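Local structure of aminoglycoside phosphotransferase (4PDY) at residues A116-P121 and S229-T234; Q126-L131 and A257-R262. The protein probably transfers a phosphate group to a small-molecule substrate, as members of the aminoglycoside phosphotransferase family do. All coordinates share one frame; numbering follows the deposited sequence.

Contact 1 (A116-P121 and S229-T234); sequences ANFGLP and SNCLYT. With HIS (histidine), chain B.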
ATOM      1  N   ALA A 116     -11.063   0.574   5.428  1.00 13.72           N
ATOM      2  CA  ALA A 116     -10.548   0.119   6.713  1.00 12.93           C
ATOM      3  C   ALA A 116     -10.020   1.297   7.526  1.00 12.40           C
ATOM      4  O   ALA A 116      -9.379   2.204   6.998  1.00 16.15           O
ATOM      5  CB  ALA A 116      -9.429  -0.898   6.521  1.00 12.88           C
ATOM      6  N   ASN A 117     -10.292   1.251   8.816  1.00 12.69           N
ATOM      7  CA  ASN A 117      -9.807   2.205   9.754  1.00 13.60           C
ATOM      8  C   ASN A 117      -8.529   1.627  10.347  1.00 14.69           C
ATOM      9  O   ASN A 117      -8.568   0.777  11.212  1.00 13.99           O
ATOM     10  CB  ASN A 117     -10.849   2.428  10.841  1.00 14.50           C
ATOM     11  CG  ASN A 117     -10.429   3.464  11.844  1.00 15.96           C
ATOM     12  OD1 ASN A 117      -9.240   3.818  11.946  1.00 16.66           O
ATOM     13  ND2 ASN A 117     -11.400   3.968  12.603  1.00 17.23           N
ATOM     14  N   PHE A 118      -7.402   2.098   9.844  1.00 13.36           N
ATOM     15  CA  PHE A 118      -6.115   1.565  10.250  1.00 12.90           C
ATOM     16  C   PHE A 118      -5.715   1.999  11.663  1.00 14.32           C
ATOM     17  O   PHE A 118      -4.659   1.601  12.160  1.00 16.69           O
ATOM     18  CB  PHE A 118      -5.024   1.933   9.230  1.00 15.11           C
ATOM     19  CG  PHE A 118      -5.103   1.211   7.889  1.00 13.12           C
ATOM     20  CD1 PHE A 118      -5.852   0.066   7.693  1.00 13.60           C
ATOM     21  CD2 PHE A 118      -4.304   1.648   6.836  1.00 14.66           C
ATOM     22  CE1 PHE A 118      -5.850  -0.591   6.467  1.00 14.40           C
ATOM     23  CE2 PHE A 118      -4.289   0.992   5.620  1.00 15.29           C
ATOM     24  CZ  PHE A 118      -5.076  -0.116   5.425  1.00 14.04           C
ATOM     25  N   GLY A 119      -6.569   2.753  12.344  1.00 14.68           N
ATOM     26  CA  GLY A 119      -6.377   3.028  13.762  1.00 14.82           C
ATOM     27  C   GLY A 119      -7.082   2.054  14.690  1.00 14.33           C
ATOM     28  O   GLY A 119      -6.984   2.201  15.901  1.00 17.13           O
ATOM     29  N   LEU A 120      -7.809   1.079  14.126  1.00 13.81           N
ATOM     30  CA  LEU A 120      -8.522   0.062  14.894  1.00 14.14           C
ATOM     31  C   LEU A 120      -7.817  -1.266  14.743  1.00 13.29           C
ATOM     32  O   LEU A 120      -7.677  -1.757  13.628  1.00 12.72           O
ATOM     33  CB  LEU A 120      -9.977  -0.099  14.426  1.00 15.51           C
ATOM     34  CG  LEU A 120     -10.882   1.083  14.692  1.00 16.72           C
ATOM     35  CD1 LEU A 120     -12.278   0.787  14.155  1.00 17.34           C
ATOM     36  CD2 LEU A 120     -10.938   1.381  16.182  1.00 17.56           C
ATOM     37  N   PRO A 121      -7.392  -1.866  15.863  1.00 13.64           N
ATOM     38  CA  PRO A 121      -6.755  -3.170  15.769  1.00 12.87           C
ATOM     39  C   PRO A 121      -7.531  -4.217  14.983  1.00 12.80           C
ATOM     40  O   PRO A 121      -6.985  -4.970  14.221  1.00 12.43           O
ATOM     41  CB  PRO A 121      -6.588  -3.566  17.233  1.00 15.72           C
ATOM     42  CG  PRO A 121      -6.367  -2.274  17.937  1.00 18.20           C
ATOM     43  CD  PRO A 121      -7.304  -1.319  17.232  1.00 15.85           C
ATOM     44  N   SER A 229      -8.921   2.966   1.187  1.00 13.50           N
ATOM     45  CA  SER A 229      -9.914   2.855   0.134  1.00 14.79           C
ATOM     46  C   SER A 229      -9.827   1.577  -0.694  1.00 13.54           C
ATOM     47  O   SER A 229     -10.776   1.279  -1.414  1.00 16.40           O
ATOM     48  CB  SER A 229      -9.888   4.077  -0.783  1.00 17.64           C
ATOM     49  OG  SER A 229      -8.622   4.284  -1.356  1.00 21.14           O
ATOM     50  N   ASN A 230      -8.707   0.827  -0.615  1.00 11.02           N
ATOM     51  CA  ASN A 230      -8.601  -0.461  -1.287  1.00 10.45           C
ATOM     52  C   ASN A 230      -8.804  -1.666  -0.368  1.00 10.72           C
ATOM     53  O   ASN A 230      -8.755  -2.801  -0.836  1.00 10.73           O
ATOM     54  CB  ASN A 230      -7.226  -0.589  -1.951  1.00 10.47           C
ATOM     55  CG  ASN A 230      -7.056   0.332  -3.125  1.00 11.67           C
ATOM     56  OD1 ASN A 230      -8.038   0.794  -3.738  1.00 13.19           O
ATOM     57  ND2 ASN A 230      -5.795   0.602  -3.483  1.00 13.54           N
ATOM     58  N   CYS A 231      -9.037  -1.397   0.923  1.00 10.82           N
ATOM     59  CA  CYS A 231      -9.134  -2.432   1.946  1.00 10.75           C
ATOM     60  C   CYS A 231     -10.503  -2.286   2.602  1.00 11.57           C
ATOM     61  O   CYS A 231     -10.657  -1.561   3.560  1.00 12.41           O
ATOM     62  CB  CYS A 231      -8.008  -2.266   2.983  1.00 10.36           C
ATOM     63  SG  CYS A 231      -6.345  -2.394   2.294  1.00 12.69           S
ATOM     64  N   LEU A 232     -11.493  -2.964   2.050  1.00 10.40           N
ATOM     65  CA  LEU A 232     -12.867  -2.724   2.480  1.00 11.18           C
ATOM     66  C   LEU A 232     -13.237  -3.663   3.628  1.00  9.99           C
ATOM     67  O   LEU A 232     -13.227  -4.884   3.465  1.00 11.85           O
ATOM     68  CB  LEU A 232     -13.782  -2.959   1.297  1.00 13.58           C
ATOM     69  CG  LEU A 232     -13.538  -2.013   0.125  1.00 16.25           C
ATOM     70  CD1 LEU A 232     -14.504  -2.330  -0.992  1.00 16.38           C
ATOM     71  CD2 LEU A 232     -13.656  -0.557   0.544  1.00 21.60           C
ATOM     72  N   TYR A 233     -13.536  -3.081   4.785  1.00 11.65           N
ATOM     73  CA  TYR A 233     -13.973  -3.831   5.958  1.00 10.88           C
ATOM     74  C   TYR A 233     -15.495  -4.002   5.844  1.00 11.07           C
ATOM     75  O   TYR A 233     -16.257  -3.020   5.767  1.00 13.53           O
ATOM     76  CB  TYR A 233     -13.613  -3.089   7.235  1.00 11.01           C
ATOM     77  CG  TYR A 233     -13.819  -3.900   8.479  1.00 11.42           C
ATOM     78  CD1 TYR A 233     -12.806  -4.723   8.958  1.00 12.25           C
ATOM     79  CD2 TYR A 233     -15.012  -3.862   9.175  1.00 12.60           C
ATOM     80  CE1 TYR A 233     -12.975  -5.495  10.088  1.00 13.38           C
ATOM     81  CE2 TYR A 233     -15.212  -4.625  10.293  1.00 13.69           C
ATOM     82  CZ  TYR A 233     -14.184  -5.439  10.768  1.00 13.08           C
ATOM     83  OH  TYR A 233     -14.379  -6.197  11.892  1.00 16.95           O
ATOM     84  N   THR A 234     -15.917  -5.256   5.760  1.00 11.96           N
ATOM     85  CA  THR A 234     -17.284  -5.590   5.365  1.00 13.13           C
ATOM     86  C   THR A 234     -18.176  -5.837   6.584  1.00 13.99           C
ATOM     87  O   THR A 234     -17.684  -6.011   7.701  1.00 14.21           O
ATOM     88  CB  THR A 234     -17.326  -6.887   4.537  1.00 14.31           C
ATOM     89  OG1 THR A 234     -17.026  -7.988   5.397  1.00 14.92           O
ATOM     90  CG2 THR A 234     -16.369  -6.849   3.346  1.00 15.41           C
TER
HETATM   91  N   HIS B 401     -18.056  -0.380  -0.930  1.00 46.96           N
HETATM   92  CA  HIS B 401     -16.899   0.471  -1.184  1.00 42.08           C
HETATM   93  C   HIS B 401     -17.017   1.739  -0.345  1.00 36.73           C
HETATM   94  O   HIS B 401     -17.458   2.743  -0.778  1.00 48.44           O
HETATM   95  CB  HIS B 401     -16.792   0.854  -2.666  1.00 46.47           C
HETATM   96  CG  HIS B 401     -16.451  -0.282  -3.587  1.00 39.56           C
HETATM   97  ND1 HIS B 401     -15.490  -0.167  -4.570  1.00 40.71           N
HETATM   98  CD2 HIS B 401     -16.952  -1.536  -3.698  1.00 36.94           C
HETATM   99  CE1 HIS B 401     -15.407  -1.304  -5.239  1.00 28.64           C
HETATM  100  NE2 HIS B 401     -16.278  -2.155  -4.727  1.00 28.08           N
HETATM  101  OXT HIS B 401     -16.644   1.745   0.834  1.00 52.14           O
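Ala116 and Cys231 make the backbone link of this contact. Ala116 N donates to Cys231 O over 2.9 Å. The line from N nearly continues the C=O bond, but the bond is bent at the hydrogen, with an N-H...O angle of 138°. Beside it, Ala116 CB lies 4.1 Å from Cys231 CB. Cys231 SG then meets the edge of the Phe118 ring, close to the ring plane, at 4.1 Å from CZ. This is a sulfur-aromatic contact. With chi1 of -60°, SG sits anti to its own carbonyl carbon and is directed at the ring.

The strand 231-233 is the middle one of a small three-stranded antiparallel sheet, between 114-115 and 239-241. Such a sheet is consistent with the protein-kinase-like fold of this family, where a short hairpin follows the catalytic loop. The Ala116 bond carries the pairing just past the end of strand 114-115. On the other face of strand 231-233, Leu232 lines the pocket of the bound histidine, with CD1 3.7 Å from CA of the ligand. CD2 lies 3.8 Å from OXT of the same ligand. Replacing Leu232 by an alanine would remove both methyls and is likely to open a gap against CA and the carboxylate of the histidine.

Further out, an Asx turn shapes the loop. Asn117 OD1 accepts from Gly119 N at 2.9 Å, within a type I turn from Asn117 to Leu120. Tyr233 stacks on His123, and its OH is hydrogen-bonded to Glu122.

Contact 2 (Q126-L131 and A257-R262); sequences QTAYTL and AHLLRR
Leu259 of helix 252-266 packs against Thr127, Ala128 and Leu131 of helix 121-137. The two helices belong to the helical part of the kinase-like fold. Their short segments run nearly antiparallel, at 169°, with axes 10.9 Å apart at closest approach.

Two polar atoms beside the packing are bonded within their own helices. Thr127 OG1 is hydrogen-bonded to His123 O, one turn back, while its methyl takes part in the packing. Leu259 O receives a bond from Ser263 OG. On the flanks, Leu131 rests on Leu241 of strand 239-241, and Ala128 touches Phe281 of helix 271-284.

The contact between the segments is apolar. Leu259 CG is anti to the backbone N (chi1 178°), which extends the side chain across to the facing helix. There its two methyls divide the work. CD1 meets Thr127 CG2 at 3.9 Å, the two side chains crossing at a slant. CD2 is 4.2 Å from Leu131 CD1. The small Ala128 side chain lets this same methyl come close to the helix backbone: Leu259 CD2 stands 3.8 Å from both Ala128 N and Ala128 CB.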
ATOM      1  N   GLN A 126      -7.738  -7.716  10.252  1.00  9.85           N
ATOM      2  CA  GLN A 126      -8.384  -8.311   9.092  1.00  9.21           C
ATOM      3  C   GLN A 126      -7.703  -7.952   7.765  1.00  8.05           C
ATOM      4  O   GLN A 126      -7.697  -8.770   6.853  1.00  8.92           O
ATOM      5  CB  GLN A 126      -9.903  -8.021   9.073  1.00  9.70           C
ATOM      6  CG  GLN A 126     -10.634  -8.762  10.194  1.00 11.67           C
ATOM      7  CD  GLN A 126     -10.392 -10.265  10.141  1.00 11.43           C
ATOM      8  OE1 GLN A 126     -10.502 -10.888   9.088  1.00 11.94           O
ATOM      9  NE2 GLN A 126      -9.992 -10.839  11.273  1.00 16.28           N
ATOM     10  N   THR A 127      -7.191  -6.727   7.673  1.00  8.41           N
ATOM     11  CA  THR A 127      -6.382  -6.346   6.504  1.00  8.70           C
ATOM     12  C   THR A 127      -5.122  -7.227   6.386  1.00  8.94           C
ATOM     13  O   THR A 127      -4.857  -7.749   5.333  1.00  9.02           O
ATOM     14  CB  THR A 127      -6.027  -4.848   6.549  1.00  8.23           C
ATOM     15  OG1 THR A 127      -7.229  -4.068   6.671  1.00  9.99           O
ATOM     16  CG2 THR A 127      -5.284  -4.412   5.303  1.00  9.08           C
ATOM     17  N   ALA A 128      -4.426  -7.397   7.500  1.00  8.53           N
ATOM     18  CA  ALA A 128      -3.245  -8.245   7.543  1.00  8.65           C
ATOM     19  C   ALA A 128      -3.597  -9.681   7.154  1.00  9.29           C
ATOM     20  O   ALA A 128      -2.907 -10.319   6.380  1.00  9.81           O
ATOM     21  CB  ALA A 128      -2.635  -8.195   8.925  1.00  9.75           C
ATOM     22  N   TYR A 129      -4.675 -10.216   7.713  1.00  9.01           N
ATOM     23  CA  TYR A 129      -5.091 -11.571   7.416  1.00  9.37           C
ATOM     24  C   TYR A 129      -5.296 -11.743   5.921  1.00  8.60           C
ATOM     25  O   TYR A 129      -4.841 -12.710   5.293  1.00  9.43           O
ATOM     26  CB  TYR A 129      -6.361 -11.898   8.225  1.00  9.53           C
ATOM     27  CG  TYR A 129      -6.793 -13.341   8.240  1.00 11.08           C
ATOM     28  CD1 TYR A 129      -5.913 -14.350   8.610  1.00 14.51           C
ATOM     29  CD2 TYR A 129      -8.119 -13.682   7.980  1.00 15.11           C
ATOM     30  CE1 TYR A 129      -6.334 -15.673   8.653  1.00 15.50           C
ATOM     31  CE2 TYR A 129      -8.535 -14.990   8.024  1.00 17.73           C
ATOM     32  CZ  TYR A 129      -7.645 -15.984   8.358  1.00 17.56           C
ATOM     33  OH  TYR A 129      -8.055 -17.290   8.401  1.00 23.54           O
ATOM     34  N   THR A 130      -6.056 -10.817   5.348  1.00  8.41           N
ATOM     35  CA  THR A 130      -6.356 -10.869   3.933  1.00  8.82           C
ATOM     36  C   THR A 130      -5.077 -10.773   3.071  1.00  7.91           C
ATOM     37  O   THR A 130      -4.927 -11.530   2.100  1.00  9.07           O
ATOM     38  CB  THR A 130      -7.369  -9.759   3.585  1.00  9.02           C
ATOM     39  OG1 THR A 130      -8.642 -10.135   4.130  1.00 10.05           O
ATOM     40  CG2 THR A 130      -7.456  -9.519   2.103  1.00 10.62           C
ATOM     41  N   LEU A 131      -4.214  -9.815   3.397  1.00  8.55           N
ATOM     42  CA  LEU A 131      -2.958  -9.684   2.653  1.00  8.83           C
ATOM     43  C   LEU A 131      -2.117 -10.972   2.728  1.00  9.07           C
ATOM     44  O   LEU A 131      -1.546 -11.408   1.726  1.00 10.12           O
ATOM     45  CB  LEU A 131      -2.163  -8.497   3.183  1.00  9.86           C
ATOM     46  CG  LEU A 131      -2.741  -7.111   2.844  1.00 10.99           C
ATOM     47  CD1 LEU A 131      -2.058  -6.070   3.725  1.00 11.76           C
ATOM     48  CD2 LEU A 131      -2.606  -6.775   1.363  1.00 11.03           C
ATOM     49  N   ALA A 257       5.096  -4.326   6.091  1.00 10.04           N
ATOM     50  CA  ALA A 257       5.680  -3.064   6.521  1.00  9.78           C
ATOM     51  C   ALA A 257       4.824  -1.871   6.102  1.00  9.18           C
ATOM     52  O   ALA A 257       4.755  -0.895   6.824  1.00  9.96           O
ATOM     53  CB  ALA A 257       7.114  -2.918   5.994  1.00 10.83           C
ATOM     54  N   HIS A 258       4.276  -1.911   4.899  1.00 10.35           N
ATOM     55  CA  HIS A 258       3.428  -0.789   4.447  1.00 10.40           C
ATOM     56  C   HIS A 258       2.141  -0.644   5.277  1.00 10.40           C
ATOM     57  O   HIS A 258       1.826   0.465   5.699  1.00 10.58           O
ATOM     58  CB  HIS A 258       3.138  -0.892   2.942  1.00 11.80           C
ATOM     59  CG  HIS A 258       4.376  -0.844   2.088  1.00 15.17           C
ATOM     60  ND1 HIS A 258       4.445  -1.445   0.855  1.00 17.13           N
ATOM     61  CD2 HIS A 258       5.601  -0.316   2.318  1.00 18.45           C
ATOM     62  CE1 HIS A 258       5.647  -1.254   0.335  1.00 18.75           C
ATOM     63  NE2 HIS A 258       6.361  -0.552   1.197  1.00 20.51           N
ATOM     64  N   LEU A 259       1.498  -1.756   5.581  1.00  9.55           N
ATOM     65  CA  LEU A 259       0.363  -1.735   6.495  1.00  9.53           C
ATOM     66  C   LEU A 259       0.775  -1.208   7.859  1.00 10.87           C
ATOM     67  O   LEU A 259       0.106  -0.350   8.448  1.00 10.52           O
ATOM     68  CB  LEU A 259      -0.238  -3.124   6.627  1.00 10.40           C
ATOM     69  CG  LEU A 259      -1.417  -3.218   7.611  1.00  9.48           C
ATOM     70  CD1 LEU A 259      -2.589  -2.303   7.241  1.00 10.06           C
ATOM     71  CD2 LEU A 259      -1.887  -4.643   7.690  1.00 10.99           C
ATOM     72  N   LEU A 260       1.900  -1.716   8.379  1.00  9.98           N
ATOM     73  CA  LEU A 260       2.329  -1.283   9.687  1.00  9.94           C
ATOM     74  C   LEU A 260       2.643   0.207   9.729  1.00  8.95           C
ATOM     75  O   LEU A 260       2.316   0.894  10.687  1.00 10.38           O
ATOM     76  CB  LEU A 260       3.551  -2.103  10.139  1.00  9.85           C
ATOM     77  CG  LEU A 260       3.267  -3.539  10.574  1.00 11.55           C
ATOM     78  CD1 LEU A 260       4.520  -4.403  10.571  1.00 11.79           C
ATOM     79  CD2 LEU A 260       2.662  -3.579  11.975  1.00 12.31           C
ATOM     80  N   ARG A 261       3.353   0.712   8.727  1.00  9.51           N
ATOM     81  CA  ARG A 261       3.760   2.097   8.795  1.00 10.51           C
ATOM     82  C   ARG A 261       2.525   3.006   8.794  1.00 10.89           C
ATOM     83  O   ARG A 261       2.436   3.951   9.556  1.00 11.77           O
ATOM     84  CB  ARG A 261       4.743   2.488   7.681  1.00 11.02           C
ATOM     85  CG  ARG A 261       5.475   3.754   8.073  1.00 12.82           C
ATOM     86  CD  ARG A 261       6.190   4.478   6.956  1.00 14.20           C
ATOM     87  NE  ARG A 261       7.161   3.718   6.183  1.00 14.22           N
ATOM     88  CZ  ARG A 261       8.434   3.424   6.515  1.00 16.67           C
ATOM     89  NH1 ARG A 261       8.976   3.782   7.674  1.00 15.25           N
ATOM     90  NH2 ARG A 261       9.176   2.782   5.629  1.00 18.51           N
ATOM     91  N   ARG A 262       1.613   2.712   7.902  1.00 11.99           N
ATOM     92  CA  ARG A 262       0.398   3.536   7.811  1.00 11.48           C
ATOM     93  C   ARG A 262      -0.422   3.470   9.091  1.00 11.10           C
ATOM     94  O   ARG A 262      -0.913   4.500   9.590  1.00 14.80           O
ATOM     95  CB  ARG A 262      -0.431   3.088   6.609  1.00 13.46           C
ATOM     96  CG  ARG A 262       0.197   3.508   5.284  1.00 18.59           C
ATOM     97  CD  ARG A 262      -0.648   3.191   4.056  1.00 25.28           C
ATOM     98  NE  ARG A 262       0.033   3.641   2.831  1.00 29.11           N
ATOM     99  CZ  ARG A 262       0.558   2.852   1.882  1.00 31.81           C
ATOM    100  NH1 ARG A 262       0.479   1.519   1.934  1.00 24.21           N
ATOM    101  NH2 ARG A 262       1.161   3.413   0.837  1.00 37.00           N
TER

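Contacts 1 and 2 adjoin, with centres about 10 Å apart, and are joined by direct packing. The ring of Phe118 reaches both segments of contact 2: its CE1 is 3.8 Å from Leu259 CD1 and 3.7 Å from Thr127 OG1. Thr127 also touches the sheet side, with CG2 3.8 Å from Cys231 SG. The loop that begins at Ala116 runs straight into helix 121-137, with Leu120 at its N-cap, and the four segments alternate along the chain. Only contact 1 reaches the bound histidine, through Leu232. Contact 2 lies deeper in the helical part, and the side chain of Thr127 is about 13 Å from the ligand.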